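Local coordinates for protein RNA-dependent RNA Polymerase (Bombyx mori cytoplasmic polyhedrosis virus, PDB 6TZ0) that synthesises viral RNA from RNA templates, probably making plus strands in transcription and minus strands in genome replication, at residues A[859-870]-A[1184-1192]; A[365-373]-A[380-388]. All coordinates share one frame; numbering follows the deposited sequence.

Contact 1 (A[859-870]-A[1184-1192])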
loop_
_atom_site.group_PDB
_atom_site.type_symbol
_atom_site.label_atom_id
_atom_site.label_comp_id
_atom_site.label_asym_id
_atom_site.label_seq_id
_atom_site.Cartn_x
_atom_site.Cartn_y
_atom_site.Cartn_z
ATOM N N GLU A 859 26.280 36.355 -8.554
ATOM C CA GLU A 859 26.798 35.298 -7.701
ATOM C C GLU A 859 26.470 33.916 -8.248
ATOM O O GLU A 859 25.375 33.677 -8.764
ATOM C CB GLU A 859 26.246 35.469 -6.289
ATOM C CG GLU A 859 26.885 36.647 -5.576
ATOM C CD GLU A 859 26.214 36.987 -4.274
ATOM O OE1 GLU A 859 25.105 36.473 -4.029
ATOM O OE2 GLU A 859 26.805 37.758 -3.490
ATOM N N ASP A 860 27.445 33.014 -8.151
ATOM C CA ASP A 860 27.260 31.607 -8.497
ATOM C C ASP A 860 26.320 31.005 -7.467
ATOM O O ASP A 860 26.726 30.716 -6.341
ATOM C CB ASP A 860 28.606 30.888 -8.515
ATOM C CG ASP A 860 28.535 29.506 -9.145
ATOM O OD1 ASP A 860 27.449 29.082 -9.588
ATOM O OD2 ASP A 860 29.587 28.839 -9.191
ATOM N N GLU A 861 25.059 30.826 -7.854
ATOM C CA GLU A 861 24.019 30.484 -6.897
ATOM C C GLU A 861 24.200 29.058 -6.405
ATOM O O GLU A 861 24.290 28.119 -7.198
ATOM C CB GLU A 861 22.641 30.665 -7.519
ATOM C CG GLU A 861 22.330 32.098 -7.875
ATOM C CD GLU A 861 20.936 32.276 -8.425
ATOM O OE1 GLU A 861 20.237 31.262 -8.613
ATOM O OE2 GLU A 861 20.540 33.430 -8.677
ATOM N N SER A 862 24.270 28.908 -5.091
ATOM C CA SER A 862 24.681 27.663 -4.478
ATOM C C SER A 862 23.517 26.681 -4.451
ATOM O O SER A 862 22.422 26.951 -4.944
ATOM C CB SER A 862 25.226 27.929 -3.077
ATOM O OG SER A 862 25.682 26.741 -2.467
ATOM N N MET A 863 23.745 25.529 -3.840
ATOM C CA MET A 863 22.727 24.494 -3.773
ATOM C C MET A 863 21.685 24.758 -2.700
ATOM O O MET A 863 20.772 23.944 -2.534
ATOM C CB MET A 863 23.389 23.142 -3.531
ATOM C CG MET A 863 24.381 22.792 -4.610
ATOM S SD MET A 863 23.610 22.845 -6.228
ATOM C CE MET A 863 22.522 21.452 -6.086
ATOM N N PHE A 864 21.795 25.868 -1.976
ATOM C CA PHE A 864 20.862 26.212 -0.917
ATOM C C PHE A 864 20.070 27.467 -1.243
ATOM O O PHE A 864 19.539 28.108 -0.335
ATOM C CB PHE A 864 21.604 26.409 0.398
ATOM C CG PHE A 864 22.414 25.237 0.806
ATOM C CD1 PHE A 864 21.814 24.107 1.310
ATOM C CD2 PHE A 864 23.786 25.270 0.700
ATOM C CE1 PHE A 864 22.566 23.042 1.696
ATOM C CE2 PHE A 864 24.549 24.204 1.091
ATOM C CZ PHE A 864 23.937 23.082 1.584
ATOM N N THR A 865 19.985 27.841 -2.511
ATOM C CA THR A 865 19.272 29.055 -2.857
ATOM C C THR A 865 17.772 28.796 -2.935
ATOM O O THR A 865 17.318 27.702 -3.283
ATOM C CB THR A 865 19.801 29.641 -4.169
ATOM O OG1 THR A 865 19.103 30.853 -4.475
ATOM C CG2 THR A 865 19.651 28.672 -5.313
ATOM N N ALA A 866 17.005 29.815 -2.567
ATOM C CA ALA A 866 15.563 29.693 -2.494
ATOM C C ALA A 866 14.955 29.753 -3.887
ATOM O O ALA A 866 15.511 30.333 -4.819
ATOM C CB ALA A 866 14.977 30.791 -1.614
ATOM N N ARG A 867 13.790 29.139 -4.018
ATOM C CA ARG A 867 13.044 29.150 -5.261
ATOM C C ARG A 867 11.752 29.917 -5.041
ATOM O O ARG A 867 11.551 30.542 -4.000
ATOM C CB ARG A 867 12.774 27.730 -5.755
ATOM C CG ARG A 867 14.038 27.025 -6.182
ATOM C CD ARG A 867 13.770 25.635 -6.696
ATOM N NE ARG A 867 15.001 24.998 -7.147
ATOM C CZ ARG A 867 15.758 24.221 -6.386
ATOM N NH1 ARG A 867 16.866 23.683 -6.876
ATOM N NH2 ARG A 867 15.399 23.966 -5.140
ATOM N N GLY A 868 10.883 29.881 -6.041
ATOM C CA GLY A 868 9.658 30.643 -5.965
ATOM C C GLY A 868 9.836 32.032 -6.532
ATOM O O GLY A 868 10.516 32.209 -7.545
ATOM N N ALA A 869 9.252 33.032 -5.874
ATOM C CA ALA A 869 9.333 34.404 -6.351
ATOM C C ALA A 869 10.694 35.042 -6.111
ATOM O O ALA A 869 10.935 36.141 -6.616
ATOM C CB ALA A 869 8.246 35.253 -5.692
ATOM N N TYR A 870 11.583 34.385 -5.364
ATOM C CA TYR A 870 12.909 34.935 -5.114
ATOM C C TYR A 870 13.810 34.845 -6.343
ATOM O O TYR A 870 14.827 35.542 -6.406
ATOM C CB TYR A 870 13.531 34.224 -3.907
ATOM C CG TYR A 870 14.871 34.765 -3.468
ATOM C CD1 TYR A 870 14.981 36.037 -2.924
ATOM C CD2 TYR A 870 16.022 33.994 -3.574
ATOM C CE1 TYR A 870 16.197 36.536 -2.522
ATOM C CE2 TYR A 870 17.247 34.481 -3.164
ATOM C CZ TYR A 870 17.325 35.756 -2.639
ATOM O OH TYR A 870 18.542 36.249 -2.229
ATOM N N LEU A 1184 18.478 34.614 3.188
ATOM C CA LEU A 1184 18.480 34.110 1.822
ATOM C C LEU A 1184 19.729 34.529 1.061
ATOM O O LEU A 1184 20.219 33.757 0.229
ATOM C CB LEU A 1184 17.220 34.575 1.098
ATOM C CG LEU A 1184 15.957 33.713 1.142
ATOM C CD1 LEU A 1184 15.392 33.547 2.521
ATOM C CD2 LEU A 1184 14.936 34.387 0.289
ATOM N N HIS A 1185 20.279 35.717 1.344
ATOM C CA HIS A 1185 21.531 36.090 0.692
ATOM C C HIS A 1185 22.701 35.253 1.184
ATOM O O HIS A 1185 23.595 34.916 0.402
ATOM C CB HIS A 1185 21.829 37.568 0.902
ATOM C CG HIS A 1185 23.092 38.022 0.240
ATOM N ND1 HIS A 1185 24.312 38.005 0.879
ATOM C CD2 HIS A 1185 23.331 38.481 -1.010
ATOM C CE1 HIS A 1185 25.244 38.451 0.059
ATOM N NE2 HIS A 1185 24.675 38.745 -1.095
ATOM N N ILE A 1186 22.725 34.918 2.472
ATOM C CA ILE A 1186 23.844 34.144 2.989
ATOM C C ILE A 1186 23.774 32.699 2.505
ATOM O O ILE A 1186 24.796 32.123 2.122
ATOM C CB ILE A 1186 23.909 34.266 4.520
ATOM C CG1 ILE A 1186 24.363 35.677 4.883
ATOM C CG2 ILE A 1186 24.885 33.283 5.118
ATOM C CD1 ILE A 1186 24.127 36.043 6.310
ATOM N N LEU A 1187 22.573 32.110 2.449
ATOM C CA LEU A 1187 22.457 30.771 1.865
ATOM C C LEU A 1187 22.706 30.763 0.362
ATOM O O LEU A 1187 23.174 29.756 -0.178
ATOM C CB LEU A 1187 21.083 30.168 2.127
ATOM C CG LEU A 1187 20.682 29.651 3.497
ATOM C CD1 LEU A 1187 19.244 29.222 3.414
ATOM C CD2 LEU A 1187 21.556 28.490 3.905
ATOM N N ARG A 1188 22.399 31.860 -0.329
ATOM C CA ARG A 1188 22.511 31.881 -1.782
ATOM C C ARG A 1188 23.966 31.932 -2.243
ATOM O O ARG A 1188 24.278 31.477 -3.347
ATOM C CB ARG A 1188 21.695 33.067 -2.313
ATOM C CG ARG A 1188 21.599 33.267 -3.817
ATOM C CD ARG A 1188 22.515 34.376 -4.268
ATOM N NE ARG A 1188 22.362 34.690 -5.683
ATOM C CZ ARG A 1188 21.515 35.591 -6.161
ATOM N NH1 ARG A 1188 20.746 36.283 -5.337
ATOM N NH2 ARG A 1188 21.450 35.812 -7.465
ATOM N N SER A 1189 24.872 32.440 -1.415
ATOM C CA SER A 1189 26.234 32.748 -1.842
ATOM C C SER A 1189 27.263 32.226 -0.853
ATOM O O SER A 1189 28.133 32.962 -0.390
ATOM C CB SER A 1189 26.403 34.246 -2.027
ATOM O OG SER A 1189 26.252 34.925 -0.800
ATOM N N ILE A 1190 27.181 30.941 -0.509
ATOM C CA ILE A 1190 28.117 30.378 0.460
ATOM C C ILE A 1190 29.478 30.148 -0.187
ATOM O O ILE A 1190 30.509 30.101 0.496
ATOM C CB ILE A 1190 27.546 29.078 1.052
ATOM C CG1 ILE A 1190 26.103 29.306 1.433
ATOM C CG2 ILE A 1190 28.263 28.691 2.339
ATOM C CD1 ILE A 1190 25.408 28.112 1.920
ATOM N N THR A 1191 29.505 30.034 -1.517
ATOM C CA THR A 1191 30.722 29.638 -2.218
ATOM C C THR A 1191 31.784 30.729 -2.187
ATOM O O THR A 1191 32.983 30.435 -2.217
ATOM C CB THR A 1191 30.395 29.273 -3.659
ATOM O OG1 THR A 1191 29.854 30.419 -4.323
ATOM C CG2 THR A 1191 29.377 28.171 -3.695
ATOM N N SER A 1192 31.368 31.990 -2.127
ATOM C CA SER A 1192 32.344 33.070 -2.072
ATOM C C SER A 1192 32.426 33.671 -0.675
ATOM O O SER A 1192 33.069 34.706 -0.475
ATOM C CB SER A 1192 32.004 34.136 -3.114
ATOM O OG SER A 1192 30.754 34.741 -2.842
#

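Contact 2 (A[365-373]-A[380-388])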
loop_
_atom_site.group_PDB
_atom_site.type_symbol
_atom_site.label_atom_id
_atom_site.label_comp_id
_atom_site.label_asym_id
_atom_site.label_seq_id
_atom_site.Cartn_x
_atom_site.Cartn_y
_atom_site.Cartn_z
ATOM N N LEU A 365 6.562 -24.270 13.568
ATOM C CA LEU A 365 5.147 -24.013 13.375
ATOM C C LEU A 365 4.568 -23.256 14.562
ATOM O O LEU A 365 4.911 -23.519 15.716
ATOM C CB LEU A 365 4.408 -25.331 13.193
ATOM C CG LEU A 365 4.889 -26.162 12.011
ATOM C CD1 LEU A 365 4.196 -27.492 12.026
ATOM C CD2 LEU A 365 4.617 -25.430 10.725
ATOM N N VAL A 366 3.675 -22.319 14.272
ATOM C CA VAL A 366 3.003 -21.518 15.285
ATOM C C VAL A 366 1.654 -22.160 15.574
ATOM O O VAL A 366 0.901 -22.477 14.648
ATOM C CB VAL A 366 2.849 -20.062 14.814
ATOM C CG1 VAL A 366 2.066 -19.248 15.808
ATOM C CG2 VAL A 366 4.209 -19.448 14.598
ATOM N N THR A 367 1.361 -22.388 16.849
ATOM C CA THR A 367 0.127 -23.051 17.239
ATOM C C THR A 367 -0.962 -22.022 17.541
ATOM O O THR A 367 -0.818 -20.832 17.260
ATOM C CB THR A 367 0.382 -23.981 18.416
ATOM O OG1 THR A 367 0.970 -23.238 19.488
ATOM C CG2 THR A 367 1.306 -25.097 18.000
ATOM N N ARG A 368 -2.063 -22.475 18.123
ATOM C CA ARG A 368 -3.279 -21.694 18.249
ATOM C C ARG A 368 -3.554 -21.283 19.687
ATOM O O ARG A 368 -3.074 -21.921 20.629
ATOM C CB ARG A 368 -4.461 -22.499 17.690
ATOM C CG ARG A 368 -4.699 -23.872 18.272
ATOM C CD ARG A 368 -5.823 -23.932 19.260
ATOM N NE ARG A 368 -7.081 -23.435 18.709
ATOM C CZ ARG A 368 -7.896 -24.126 17.919
ATOM N NH1 ARG A 368 -7.596 -25.361 17.555
ATOM N NH2 ARG A 368 -9.016 -23.571 17.486
ATOM N N PRO A 369 -4.298 -20.201 19.897
ATOM C CA PRO A 369 -4.806 -19.909 21.236
ATOM C C PRO A 369 -6.019 -20.761 21.560
ATOM O O PRO A 369 -6.776 -21.169 20.681
ATOM C CB PRO A 369 -5.192 -18.429 21.143
ATOM C CG PRO A 369 -5.533 -18.238 19.739
ATOM C CD PRO A 369 -4.610 -19.113 18.957
ATOM N N ALA A 370 -6.192 -21.039 22.845
ATOM C CA ALA A 370 -7.377 -21.756 23.285
ATOM C C ALA A 370 -8.604 -20.867 23.148
ATOM O O ALA A 370 -8.633 -19.742 23.644
ATOM C CB ALA A 370 -7.212 -22.214 24.728
ATOM N N VAL A 371 -9.613 -21.372 22.451
ATOM C CA VAL A 371 -10.830 -20.619 22.173
ATOM C C VAL A 371 -11.720 -20.678 23.402
ATOM O O VAL A 371 -12.127 -21.759 23.821
ATOM C CB VAL A 371 -11.553 -21.178 20.941
ATOM C CG1 VAL A 371 -12.906 -20.536 20.772
ATOM C CG2 VAL A 371 -10.724 -20.940 19.717
ATOM N N LEU A 372 -12.031 -19.517 23.976
ATOM C CA LEU A 372 -12.808 -19.455 25.207
ATOM C C LEU A 372 -14.292 -19.231 24.955
ATOM O O LEU A 372 -15.128 -19.826 25.639
ATOM C CB LEU A 372 -12.277 -18.341 26.105
ATOM C CG LEU A 372 -10.858 -18.491 26.641
ATOM C CD1 LEU A 372 -10.458 -17.235 27.371
ATOM C CD2 LEU A 372 -10.747 -19.689 27.546
ATOM N N MET A 373 -14.635 -18.366 24.007
ATOM C CA MET A 373 -16.017 -18.090 23.647
ATOM C C MET A 373 -16.152 -18.247 22.141
ATOM O O MET A 373 -15.229 -17.915 21.396
ATOM C CB MET A 373 -16.435 -16.685 24.085
ATOM C CG MET A 373 -17.897 -16.393 23.923
ATOM S SD MET A 373 -18.406 -14.719 24.315
ATOM C CE MET A 373 -18.259 -14.747 26.092
ATOM N N SER A 380 -14.456 -18.183 16.437
ATOM C CA SER A 380 -13.942 -17.667 17.697
ATOM C C SER A 380 -14.356 -16.222 17.931
ATOM O O SER A 380 -14.244 -15.377 17.040
ATOM C CB SER A 380 -12.421 -17.780 17.726
ATOM O OG SER A 380 -11.893 -17.247 18.923
ATOM N N LEU A 381 -14.826 -15.949 19.144
ATOM C CA LEU A 381 -15.109 -14.608 19.630
ATOM C C LEU A 381 -14.169 -14.160 20.737
ATOM O O LEU A 381 -13.999 -12.959 20.934
ATOM C CB LEU A 381 -16.551 -14.525 20.136
ATOM C CG LEU A 381 -17.671 -14.501 19.103
ATOM C CD1 LEU A 381 -18.984 -14.720 19.749
ATOM C CD2 LEU A 381 -17.700 -13.157 18.459
ATOM N N LYS A 382 -13.540 -15.096 21.440
ATOM C CA LYS A 382 -12.655 -14.788 22.548
ATOM C C LYS A 382 -11.672 -15.934 22.702
ATOM O O LYS A 382 -12.066 -17.099 22.664
ATOM C CB LYS A 382 -13.445 -14.586 23.836
ATOM C CG LYS A 382 -12.653 -14.055 24.992
ATOM C CD LYS A 382 -13.546 -13.937 26.198
ATOM C CE LYS A 382 -14.589 -12.858 25.993
ATOM N NZ LYS A 382 -13.973 -11.507 25.938
ATOM N N GLN A 383 -10.401 -15.603 22.896
ATOM C CA GLN A 383 -9.364 -16.622 22.884
ATOM C C GLN A 383 -8.147 -16.137 23.657
ATOM O O GLN A 383 -7.959 -14.939 23.869
ATOM C CB GLN A 383 -9.017 -17.004 21.447
ATOM C CG GLN A 383 -8.704 -15.816 20.591
ATOM C CD GLN A 383 -8.529 -16.184 19.149
ATOM O OE1 GLN A 383 -8.633 -17.347 18.782
ATOM N NE2 GLN A 383 -8.262 -15.193 18.313
ATOM N N LYS A 384 -7.325 -17.094 24.078
ATOM C CA LYS A 384 -6.234 -16.826 25.001
ATOM C C LYS A 384 -5.180 -17.903 24.810
ATOM O O LYS A 384 -5.507 -19.050 24.510
ATOM C CB LYS A 384 -6.753 -16.808 26.444
ATOM C CG LYS A 384 -5.785 -16.299 27.486
ATOM C CD LYS A 384 -6.449 -16.260 28.841
ATOM C CE LYS A 384 -5.589 -15.543 29.859
ATOM N NZ LYS A 384 -4.337 -16.275 30.158
ATOM N N TYR A 385 -3.916 -17.529 24.972
ATOM C CA TYR A 385 -2.815 -18.461 24.765
ATOM C C TYR A 385 -2.459 -19.206 26.040
ATOM O O TYR A 385 -2.454 -18.635 27.131
ATOM C CB TYR A 385 -1.581 -17.736 24.229
ATOM C CG TYR A 385 -1.677 -17.438 22.759
ATOM C CD1 TYR A 385 -1.325 -18.396 21.823
ATOM C CD2 TYR A 385 -2.154 -16.223 22.308
ATOM C CE1 TYR A 385 -1.423 -18.147 20.484
ATOM C CE2 TYR A 385 -2.246 -15.959 20.966
ATOM C CZ TYR A 385 -1.887 -16.928 20.063
ATOM O OH TYR A 385 -1.993 -16.671 18.725
ATOM N N ALA A 386 -2.163 -20.496 25.887
ATOM C CA ALA A 386 -1.719 -21.296 27.020
ATOM C C ALA A 386 -0.280 -20.954 27.386
ATOM O O ALA A 386 -0.006 -20.490 28.498
ATOM C CB ALA A 386 -1.862 -22.785 26.703
ATOM N N ASN A 387 0.643 -21.155 26.450
ATOM C CA ASN A 387 2.051 -20.840 26.641
ATOM C C ASN A 387 2.711 -20.805 25.270
ATOM O O ASN A 387 2.231 -21.435 24.324
ATOM C CB ASN A 387 2.743 -21.866 27.544
ATOM C CG ASN A 387 4.078 -21.383 28.066
ATOM O OD1 ASN A 387 4.519 -20.278 27.749
ATOM N ND2 ASN A 387 4.730 -22.209 28.873
ATOM N N GLY A 388 3.811 -20.064 25.169
ATOM C CA GLY A 388 4.499 -19.926 23.900
ATOM C C GLY A 388 4.670 -18.482 23.489
ATOM O O GLY A 388 4.628 -17.595 24.340
#

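Contact 1 (A[859-870]-A[1184-1192])
R1188 meets two glutamates of 859-870 in a salt-bridge network. E861 OE2 pairs with R1188 NH2 at 2.8 Å, its carboxylate plane steeply turned from the guanidinium plane (83°). E859 OE1 stands off the guanidinium plane, 3.7 Å from R1188 NE, so this long bridge is an attraction of charges and not a directed hydrogen bond. R1188 CG is anti to the backbone N (chi1 -177°) and the chain bends at chi2, which carries the guanidinium to E861. T865 OG1 rests alongside R1188 CG. The arginine probably helps both carboxylates stay ionised in this largely buried setting.

Two hydrogen bonds join the segments. S862 N donates to R1188 O at 3.1 Å, a fairly straight bond (159°) that uses a carbonyl at the last helical turn. H1185 NE2 reaches E859 OE2 only weakly, at 3.4 Å. Within 1184-1192, S1189 OG turns back to H1185 O (2.9 Å), just where the chain leaves the helix.

Apolar contacts lie next to this polar group. L1184 CD2 sits over one face of the Y870 ring, 3.6 Å from its centroid, in a CH-pi contact. The same methyl touches A866 CB. F864 CD2 meets I1190 CD1 at 3.5 Å, and F864 CB lies against L1187 CD2.

E861 OE1 has further partners in K871 and the backbone of A847. The H1185 ring stacks with F1024. The loop before strand 867-868 lies across the C-terminal end of helix 1174-1188, with helix 1054-1062 against I1190 and helix 774-786 against D860 and M863.

Contact 2 (A[365-373]-A[380-388])
Y385 turns its CG away from its carbonyl carbon (chi1 -78°), and chi2 of -84° sets the ring flat against P369. P369 CB stands over the ring centre in a CH-pi contact, 3.6 Å from the centroid. The two side chains run alongside each other in one direction, with P369 CD over the same face, toward the CZ and OH end. Q383 CG takes the position between its backbone N and carbonyl carbon (chi1 52°). The rest of its chain is extended, and OE1 comes 3.4 Å from P369 CG. Q383 NE2 has a weak hydrogen bond to D561.

The backbones pair antiparallel. A370 and K384 form a hydrogen-bonded pair: K384 N donates to A370 O at 3.0 Å, while the return bond is weak. V371 faces Q383 in a non-hydrogen-bonded pair.

Beyond it the register slips by one residue. K382 O accepts from both L372 N (2.8 Å) and M373 N (3.2 Å), which approach from the same face of its plane. M373 O is likewise gripped by L381 N (3.0 Å) and K382 N (3.3 Å), both above the carbonyl plane. M373 CB packs on K382 CB, and L372 CD1 lies against K384 CB.

Helix 557-573 lies against P369, Q383 and Y385, and strand 585-591 against M373 and L381. R368 makes a cation-pi contact with Y535 of the neighbouring Viral structural protein 4 chain. The arrangement is a beta hairpin with classic beta bulges on both strands. It supplies two neighbouring strands of a four-stranded antiparallel sheet in the central polymerase region.

How the contacts relate
From the N terminus, the chain meets contact 2 first. It closes a short loop: six residues separate 365-373 from 380-388, and the hairpin is complete before contact 1 begins. Contact 1 opens at 859 and closes a far longer loop, bringing 1184-1192 back after 313 intervening residues, with far more helix than strand. The two are in series; they neither nest nor cross. They lie on opposite sides of the chain's centre. The centres of contact 1 and contact 2 are about 63 Å apart, and their nearest atoms are about 48 Å apart. Contact 2 joins neighbouring strands within the central polymerase region. Contact 1 ties the start of the C-terminal region to a helix near its end.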